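Local coordinates for uncharacterized protein AF0587 (PDB 2Q07), which probably binds RNA in archaeosine-tRNA biosynthesis, and is represented here by its C-terminal part, which ends in a PUA domain, at residues Phe18-Leu22 / Trp103-Phe107; Val100-Leu104 / Val127-Val131; Lys115-His119 / Leu156-Ile160. All blocks are in the same frame, centred on the assembly; numbering follows the deposited sequence.

Interaction 1. Residues Phe18-Leu22 / Trp103-Phe107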
loop_
_atom_site.group_PDB
_atom_site.type_symbol
_atom_site.label_atom_id
_atom_site.label_comp_id
_atom_site.label_asym_id
_atom_site.label_seq_id
_atom_site.Cartn_x
_atom_site.Cartn_y
_atom_site.Cartn_z
ATOM N N PHE A 18 -8.742 1.588 -4.467
ATOM C CA PHE A 18 -9.226 0.236 -4.706
ATOM C C PHE A 18 -8.719 -0.368 -6.002
ATOM O O PHE A 18 -8.202 -1.487 -6.021
ATOM C CB PHE A 18 -10.754 0.222 -4.723
ATOM C CG PHE A 18 -11.374 0.028 -3.374
ATOM C CD1 PHE A 18 -12.490 0.762 -2.999
ATOM C CD2 PHE A 18 -10.851 -0.907 -2.478
ATOM C CE1 PHE A 18 -13.085 0.574 -1.756
ATOM C CE2 PHE A 18 -11.440 -1.103 -1.233
ATOM C CZ PHE A 18 -12.561 -0.358 -0.871
ATOM N N GLU A 19 -8.863 0.382 -7.083
ATOM C CA GLU A 19 -8.452 -0.095 -8.389
ATOM C C GLU A 19 -6.950 -0.249 -8.556
ATOM O O GLU A 19 -6.485 -1.227 -9.140
ATOM C CB GLU A 19 -9.027 0.821 -9.475
ATOM C CG GLU A 19 -10.537 0.627 -9.663
ATOM C CD GLU A 19 -11.124 1.465 -10.788
ATOM O OE1 GLU A 19 -12.215 1.103 -11.283
ATOM O OE2 GLU A 19 -10.509 2.484 -11.170
ATOM N N ARG A 20 -6.191 0.707 -8.032
ATOM C CA ARG A 20 -4.743 0.660 -8.148
ATOM C C ARG A 20 -4.149 -0.419 -7.254
ATOM O O ARG A 20 -3.216 -1.120 -7.652
ATOM C CB ARG A 20 -4.144 2.024 -7.808
ATOM C CG ARG A 20 -2.635 2.087 -7.892
ATOM C CD ARG A 20 -2.135 1.662 -9.252
ATOM N NE ARG A 20 -0.692 1.821 -9.355
ATOM C CZ ARG A 20 0.010 1.569 -10.453
ATOM N NH1 ARG A 20 -0.598 1.139 -11.551
ATOM N NH2 ARG A 20 1.323 1.756 -10.457
ATOM N N ALA A 21 -4.685 -0.553 -6.045
ATOM C CA ALA A 21 -4.178 -1.566 -5.129
ATOM C C ALA A 21 -4.472 -2.946 -5.701
ATOM O O ALA A 21 -3.654 -3.853 -5.606
ATOM C CB ALA A 21 -4.819 -1.404 -3.742
ATOM N N LEU A 22 -5.634 -3.091 -6.324
ATOM C CA LEU A 22 -6.024 -4.365 -6.905
ATOM C C LEU A 22 -5.098 -4.795 -8.037
ATOM O O LEU A 22 -4.808 -5.974 -8.181
ATOM C CB LEU A 22 -7.469 -4.300 -7.416
ATOM C CG LEU A 22 -8.095 -5.606 -7.920
ATOM C CD1 LEU A 22 -8.271 -6.598 -6.780
ATOM C CD2 LEU A 22 -9.443 -5.290 -8.553
ATOM N N TRP A 103 -15.725 -5.384 -2.916
ATOM C CA TRP A 103 -14.288 -5.158 -2.997
ATOM C C TRP A 103 -13.458 -6.271 -2.373
ATOM O O TRP A 103 -12.436 -6.679 -2.937
ATOM C CB TRP A 103 -13.925 -3.804 -2.378
ATOM C CG TRP A 103 -14.244 -2.682 -3.327
ATOM C CD1 TRP A 103 -15.230 -1.746 -3.196
ATOM C CD2 TRP A 103 -13.639 -2.452 -4.606
ATOM N NE1 TRP A 103 -15.281 -0.952 -4.325
ATOM C CE2 TRP A 103 -14.315 -1.364 -5.203
ATOM C CE3 TRP A 103 -12.591 -3.066 -5.308
ATOM C CZ2 TRP A 103 -13.976 -0.872 -6.475
ATOM C CZ3 TRP A 103 -12.255 -2.579 -6.572
ATOM C CH2 TRP A 103 -12.950 -1.489 -7.141
ATOM N N LEU A 104 -13.901 -6.782 -1.225
ATOM C CA LEU A 104 -13.175 -7.861 -0.568
ATOM C C LEU A 104 -13.048 -9.055 -1.512
ATOM O O LEU A 104 -11.976 -9.677 -1.602
ATOM C CB LEU A 104 -13.885 -8.299 0.719
ATOM C CG LEU A 104 -13.294 -9.554 1.386
ATOM C CD1 LEU A 104 -11.845 -9.296 1.819
ATOM C CD2 LEU A 104 -14.140 -9.953 2.597
ATOM N N LYS A 105 -14.142 -9.370 -2.208
ATOM C CA LYS A 105 -14.160 -10.477 -3.157
ATOM C C LYS A 105 -13.106 -10.288 -4.240
ATOM O O LYS A 105 -12.439 -11.241 -4.638
ATOM C CB LYS A 105 -15.528 -10.623 -3.835
ATOM C CG LYS A 105 -15.544 -11.804 -4.811
ATOM C CD LYS A 105 -16.931 -12.218 -5.269
ATOM C CE LYS A 105 -17.451 -11.343 -6.387
ATOM N NZ LYS A 105 -18.669 -11.946 -7.000
ATOM N N ARG A 106 -12.978 -9.053 -4.724
ATOM C CA ARG A 106 -12.001 -8.735 -5.760
ATOM C C ARG A 106 -10.581 -9.047 -5.342
ATOM O O ARG A 106 -9.818 -9.612 -6.115
ATOM C CB ARG A 106 -12.114 -7.265 -6.146
ATOM C CG ARG A 106 -13.493 -6.926 -6.643
ATOM C CD ARG A 106 -13.495 -5.691 -7.497
ATOM N NE ARG A 106 -14.846 -5.377 -7.941
ATOM C CZ ARG A 106 -15.130 -4.473 -8.867
ATOM N NH1 ARG A 106 -14.150 -3.794 -9.453
ATOM N NH2 ARG A 106 -16.394 -4.245 -9.203
ATOM N N PHE A 107 -10.222 -8.684 -4.114
ATOM C CA PHE A 107 -8.877 -8.957 -3.614
ATOM C C PHE A 107 -8.641 -10.455 -3.409
ATOM O O PHE A 107 -7.561 -10.965 -3.683
ATOM C CB PHE A 107 -8.633 -8.210 -2.302
ATOM C CG PHE A 107 -8.311 -6.751 -2.487
ATOM C CD1 PHE A 107 -9.190 -5.769 -2.046
ATOM C CD2 PHE A 107 -7.117 -6.361 -3.079
ATOM C CE1 PHE A 107 -8.883 -4.421 -2.186
ATOM C CE2 PHE A 107 -6.797 -5.009 -3.226
ATOM C CZ PHE A 107 -7.679 -4.039 -2.780
#
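A backbone bond from Leu22 N to Phe18 O, 3.0 Å, spaces these two residues one turn apart on helix 16-24, and both lean on the turn Trp103-Phe107 of helix 94-111. The pair belongs to the α/β domain assigned to the UDG-like clan (DUF5591); the two segments run nearly parallel, at 16°, with axes 10.9 Å apart, so large side chains have to bridge the gap. Phe18 does so by a face-to-face stack on Trp103: its ring centroid lies 3.7 Å from that of the five-membered indole ring, with the planes 6° apart. Next to this stack, Phe18 CB sits over the centroid of the six-membered ring, 3.5 Å away, a CH-pi contact that carries the overlap across the whole indole. Trp103 CG stands anti to its carbonyl carbon (chi1 -78°), which swings the indole toward helix 16-24. Arg106, one turn on in the same helix, makes a cation-pi contact with the opposite face, its NE offset toward the rim, so the indole lies between it and Phe18. Phe107 and Phe18 meet edge to edge, CE1 of Phe107 4.0 Å from CD2 of Phe18, while Phe107 CZ touches the Ala21 methyl. Val70 of strand 70-72 packs against Phe18, Trp103 and Phe107 alike. At the far end Leu22 CD1 lies 3.5 Å from Arg106 O and 3.9 Å from Phe107 CD2.

Interaction 2. Residues Val100-Leu104 / Val127-Val131; sequences VAGWL and VVERV
Val127 begins the row of side chains by which helix 123-132 packs on helix 94-111, two neighbours on one face of the central β-sheet of the α/β domain. Helix 123-132 is the connection of the β-alpha-β crossover between the parallel strands 115-118 and 138-141, and helix 94-111 leads into the first of them. The segments cross at -56°, their axes 8.7 Å apart at closest approach. The CG1 methyl of Val127 is anti to the backbone N (chi1 166°) and enters between the side chains of Val100 and Leu104, 3.9 Å from Val100 CG1 and 4.0 Å from Leu104 CD2. Its carbonyl O, which accepts weak backbone bonds from Arg130 N and Val131 N, lies close to the Ala101 methyl. Val128, one residue on, turns mainly to the sheet, where it meets Ile65, Val139 and Tyr141; its CG2 just brushes Leu104 CD2. Arg130 contributes the aliphatic base of its chain, CB resting 3.8 Å from Ala101 CB. Beyond that the chain bends at chi2 and its NH2 forms a salt bridge with Glu94 near the start of helix 94-111, so the charge pairs at the border of the apolar seam. The methyl of Ala101 is small enough for the backbones to close in: its CA and that of Val127 are 5.3 Å apart. Val131 finishes the row one turn after Val127. Its CG2 meets Leu104 CD2 at 4.1 Å and Ala101 CB at 3.9 Å, and presses closest on the main chain, 3.5 Å from Ala101 O.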
loop_
_atom_site.group_PDB
_atom_site.type_symbol
_atom_site.label_atom_id
_atom_site.label_comp_id
_atom_site.label_asym_id
_atom_site.label_seq_id
_atom_site.Cartn_x
_atom_site.Cartn_y
_atom_site.Cartn_z
ATOM N N VAL A 100 -18.720 -3.423 0.777
ATOM C CA VAL A 100 -17.462 -3.974 1.274
ATOM C C VAL A 100 -17.214 -5.396 0.746
ATOM O O VAL A 100 -16.083 -5.754 0.423
ATOM C CB VAL A 100 -17.403 -3.987 2.821
ATOM C CG1 VAL A 100 -16.073 -4.550 3.275
ATOM C CG2 VAL A 100 -17.563 -2.578 3.365
ATOM N N ALA A 101 -18.270 -6.197 0.655
ATOM C CA ALA A 101 -18.153 -7.559 0.140
ATOM C C ALA A 101 -17.658 -7.531 -1.310
ATOM O O ALA A 101 -16.817 -8.329 -1.703
ATOM C CB ALA A 101 -19.512 -8.261 0.214
ATOM N N GLY A 102 -18.201 -6.606 -2.098
ATOM C CA GLY A 102 -17.813 -6.482 -3.494
ATOM C C GLY A 102 -16.313 -6.319 -3.662
ATOM O O GLY A 102 -15.695 -7.038 -4.452
ATOM N N TRP A 103 -15.725 -5.384 -2.916
ATOM C CA TRP A 103 -14.288 -5.158 -2.997
ATOM C C TRP A 103 -13.458 -6.271 -2.373
ATOM O O TRP A 103 -12.436 -6.679 -2.937
ATOM C CB TRP A 103 -13.925 -3.804 -2.378
ATOM C CG TRP A 103 -14.244 -2.682 -3.327
ATOM C CD1 TRP A 103 -15.230 -1.746 -3.196
ATOM C CD2 TRP A 103 -13.639 -2.452 -4.606
ATOM N NE1 TRP A 103 -15.281 -0.952 -4.325
ATOM C CE2 TRP A 103 -14.315 -1.364 -5.203
ATOM C CE3 TRP A 103 -12.591 -3.066 -5.308
ATOM C CZ2 TRP A 103 -13.976 -0.872 -6.475
ATOM C CZ3 TRP A 103 -12.255 -2.579 -6.572
ATOM C CH2 TRP A 103 -12.950 -1.489 -7.141
ATOM N N LEU A 104 -13.901 -6.782 -1.225
ATOM C CA LEU A 104 -13.175 -7.861 -0.568
ATOM C C LEU A 104 -13.048 -9.055 -1.512
ATOM O O LEU A 104 -11.976 -9.677 -1.602
ATOM C CB LEU A 104 -13.885 -8.299 0.719
ATOM C CG LEU A 104 -13.294 -9.554 1.386
ATOM C CD1 LEU A 104 -11.845 -9.296 1.819
ATOM C CD2 LEU A 104 -14.140 -9.953 2.597
ATOM N N VAL A 127 -20.121 -9.772 6.142
ATOM C CA VAL A 127 -19.434 -9.343 4.930
ATOM C C VAL A 127 -18.812 -10.575 4.271
ATOM O O VAL A 127 -19.036 -10.840 3.091
ATOM C CB VAL A 127 -18.323 -8.309 5.258
ATOM C CG1 VAL A 127 -17.402 -8.126 4.066
ATOM C CG2 VAL A 127 -18.952 -6.967 5.653
ATOM N N VAL A 128 -18.045 -11.333 5.050
ATOM C CA VAL A 128 -17.378 -12.535 4.553
ATOM C C VAL A 128 -18.386 -13.568 4.051
ATOM O O VAL A 128 -18.192 -14.200 3.001
ATOM C CB VAL A 128 -16.503 -13.159 5.661
ATOM C CG1 VAL A 128 -15.779 -14.392 5.139
ATOM C CG2 VAL A 128 -15.507 -12.123 6.165
ATOM N N GLU A 129 -19.470 -13.737 4.796
ATOM C CA GLU A 129 -20.492 -14.693 4.404
ATOM C C GLU A 129 -21.003 -14.401 3.002
ATOM O O GLU A 129 -21.274 -15.323 2.238
ATOM C CB GLU A 129 -21.639 -14.685 5.417
ATOM C CG GLU A 129 -21.343 -15.554 6.637
ATOM C CD GLU A 129 -22.314 -15.325 7.771
ATOM O OE1 GLU A 129 -23.530 -15.251 7.505
ATOM O OE2 GLU A 129 -21.862 -15.222 8.931
ATOM N N ARG A 130 -21.112 -13.120 2.657
ATOM C CA ARG A 130 -21.564 -12.729 1.328
ATOM C C ARG A 130 -20.592 -13.208 0.257
ATOM O O ARG A 130 -21.003 -13.680 -0.800
ATOM C CB ARG A 130 -21.678 -11.206 1.218
ATOM C CG ARG A 130 -22.845 -10.579 1.953
ATOM C CD ARG A 130 -24.190 -10.977 1.340
ATOM N NE ARG A 130 -25.239 -10.014 1.682
ATOM C CZ ARG A 130 -25.377 -8.825 1.103
ATOM N NH1 ARG A 130 -24.541 -8.449 0.146
ATOM N NH2 ARG A 130 -26.346 -8.001 1.485
ATOM N N VAL A 131 -19.299 -13.074 0.535
ATOM C CA VAL A 131 -18.251 -13.465 -0.406
ATOM C C VAL A 131 -18.049 -14.977 -0.511
ATOM O O VAL A 131 -17.807 -15.509 -1.600
ATOM C CB VAL A 131 -16.895 -12.839 -0.021
ATOM C CG1 VAL A 131 -15.844 -13.221 -1.043
ATOM C CG2 VAL A 131 -17.019 -11.321 0.086
#

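Interaction 3. Residues Lys115-His119 / Leu156-Ile160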
loop_
_atom_site.group_PDB
_atom_site.type_symbol
_atom_site.label_atom_id
_atom_site.label_comp_id
_atom_site.label_asym_id
_atom_site.label_seq_id
_atom_site.Cartn_x
_atom_site.Cartn_y
_atom_site.Cartn_z
ATOM N N LYS A 115 -7.596 -20.756 0.164
ATOM C CA LYS A 115 -8.297 -20.753 1.438
ATOM C C LYS A 115 -8.355 -19.364 2.077
ATOM O O LYS A 115 -7.384 -18.606 2.047
ATOM C CB LYS A 115 -7.630 -21.739 2.403
ATOM C CG LYS A 115 -8.473 -22.042 3.631
ATOM C CD LYS A 115 -7.835 -21.502 4.888
ATOM C CE LYS A 115 -6.675 -22.380 5.332
ATOM N NZ LYS A 115 -7.171 -23.650 5.924
ATOM N N VAL A 116 -9.511 -19.045 2.643
ATOM C CA VAL A 116 -9.745 -17.774 3.308
ATOM C C VAL A 116 -10.081 -18.062 4.776
ATOM O O VAL A 116 -11.071 -18.730 5.062
ATOM C CB VAL A 116 -10.953 -17.017 2.667
ATOM C CG1 VAL A 116 -11.269 -15.738 3.455
ATOM C CG2 VAL A 116 -10.667 -16.692 1.223
ATOM N N VAL A 117 -9.241 -17.589 5.697
ATOM C CA VAL A 117 -9.496 -17.767 7.116
ATOM C C VAL A 117 -10.074 -16.465 7.660
ATOM O O VAL A 117 -9.355 -15.471 7.821
ATOM C CB VAL A 117 -8.210 -18.079 7.915
ATOM C CG1 VAL A 117 -8.572 -18.320 9.355
ATOM C CG2 VAL A 117 -7.501 -19.275 7.330
ATOM N N ALA A 118 -11.370 -16.472 7.944
ATOM C CA ALA A 118 -12.046 -15.288 8.456
ATOM C C ALA A 118 -11.954 -15.173 9.977
ATOM O O ALA A 118 -12.766 -15.747 10.694
ATOM C CB ALA A 118 -13.505 -15.305 8.026
ATOM N N HIS A 119 -10.973 -14.425 10.470
ATOM C CA HIS A 119 -10.831 -14.264 11.908
ATOM C C HIS A 119 -11.506 -12.973 12.332
ATOM O O HIS A 119 -10.853 -12.009 12.736
ATOM C CB HIS A 119 -9.366 -14.233 12.322
ATOM C CG HIS A 119 -9.152 -14.595 13.756
ATOM N ND1 HIS A 119 -9.324 -15.878 14.232
ATOM C CD2 HIS A 119 -8.829 -13.838 14.829
ATOM C CE1 HIS A 119 -9.117 -15.895 15.536
ATOM N NE2 HIS A 119 -8.817 -14.670 15.923
ATOM N N LEU A 156 -7.416 -20.666 15.166
ATOM C CA LEU A 156 -6.631 -19.965 14.163
ATOM C C LEU A 156 -5.336 -20.721 13.874
ATOM O O LEU A 156 -5.005 -20.959 12.721
ATOM C CB LEU A 156 -6.319 -18.535 14.623
ATOM C CG LEU A 156 -5.557 -17.698 13.585
ATOM C CD1 LEU A 156 -6.317 -17.715 12.256
ATOM C CD2 LEU A 156 -5.397 -16.274 14.090
ATOM N N LYS A 157 -4.605 -21.097 14.920
ATOM C CA LYS A 157 -3.359 -21.833 14.728
ATOM C C LYS A 157 -3.587 -23.103 13.911
ATOM O O LYS A 157 -2.775 -23.478 13.065
ATOM C CB LYS A 157 -2.754 -22.232 16.074
ATOM C CG LYS A 157 -2.199 -21.083 16.879
ATOM C CD LYS A 157 -1.640 -21.592 18.195
ATOM C CE LYS A 157 -1.087 -20.463 19.041
ATOM N NZ LYS A 157 -0.653 -20.975 20.363
ATOM N N GLN A 158 -4.709 -23.761 14.158
ATOM C CA GLN A 158 -4.989 -24.996 13.454
ATOM C C GLN A 158 -5.321 -24.819 11.984
ATOM O O GLN A 158 -5.379 -25.797 11.248
ATOM C CB GLN A 158 -6.074 -25.779 14.200
ATOM C CG GLN A 158 -5.468 -26.530 15.383
ATOM C CD GLN A 158 -6.485 -27.158 16.315
ATOM O OE1 GLN A 158 -7.514 -27.686 15.878
ATOM N NE2 GLN A 158 -6.186 -27.121 17.617
ATOM N N GLU A 159 -5.512 -23.570 11.558
ATOM C CA GLU A 159 -5.822 -23.257 10.161
ATOM C C GLU A 159 -4.656 -22.622 9.398
ATOM O O GLU A 159 -4.572 -22.773 8.188
ATOM C CB GLU A 159 -7.005 -22.284 10.056
ATOM C CG GLU A 159 -8.365 -22.821 10.477
ATOM C CD GLU A 159 -8.767 -24.075 9.731
ATOM O OE1 GLU A 159 -8.401 -24.224 8.544
ATOM O OE2 GLU A 159 -9.466 -24.911 10.333
ATOM N N ILE A 160 -3.769 -21.909 10.089
ATOM C CA ILE A 160 -2.668 -21.226 9.408
ATOM C C ILE A 160 -1.252 -21.584 9.860
ATOM O O ILE A 160 -0.286 -20.944 9.432
ATOM C CB ILE A 160 -2.813 -19.678 9.517
ATOM C CG1 ILE A 160 -2.614 -19.229 10.968
ATOM C CG2 ILE A 160 -4.184 -19.238 9.016
ATOM C CD1 ILE A 160 -2.537 -17.715 11.146
#
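Leu156 lays its CD2 methyl over the face of the His119 imidazole, above the ring centre: the carbon is 4.0 Å from the ring centroid and 9° off the normal, a nearly vertical CH-pi contact. His119 is held in place for it from outside the two segments, because ND1 is bonded to Thr142 OG1 and NE2 to Val147 O; with both ring nitrogens engaged, rotation of the imidazole is fixed. The other branch of Leu156, CD1, turns to Val117 and meets its CG1 at 3.7 Å. Val117 divides its methyls between neighbours: CG1, anti to the backbone N (chi1 -177°), takes Leu156, while CG2 touches Ile160 CG2 at 3.7 Å and lies near Glu159 CB. At the edge of this apolar patch Lys115 NZ gives a salt-bridging hydrogen bond of 3.0 Å to Glu159 OE1, approaching nearly in line with the C-O bond. The lysine chain bends at chi2, chi3 and chi4, and this folding brings NZ to the last turn of the helix. There NZ is 3.6 Å from Glu159 O, and the negative end of the helix dipole probably adds to the attraction. A leucine in place of Lys115 would probably leave the Glu159 carboxylate without its charge partner and free to turn away from the strand. Strand 115-118 and the segment 156-160 run almost opposite, at 166°, and Leu52 of helix 47-55 touches both His119 and Leu156. Such a helix, laid antiparallel over an inner strand that is itself parallel to both 31-36 and 138-141, is characteristic of an α/β sandwich, consistent with the UDG-like assignment.

All three contacts lie in the α/β domain. Interactions 1 and 2 share helix 94-111 and sit on different sides of it: Trp103 serves the first and Leu104 the second, and they touch where Lys105 CB meets Val131 CG1 at 3.8 Å. Interaction 2 is buried and almost wholly aliphatic, whereas interaction 1, partly buried, relies on aromatic stacking. Interaction 3 joins strand and helix and is mostly buried, yet it brings in a charged pair and a hydrogen-bonded histidine. It lies on the other face of the sheet from interaction 2; strand 115-118 links them, with Ala118 CB 3.8 Å from Val128 CG1. Interactions 1 and 3 do not touch.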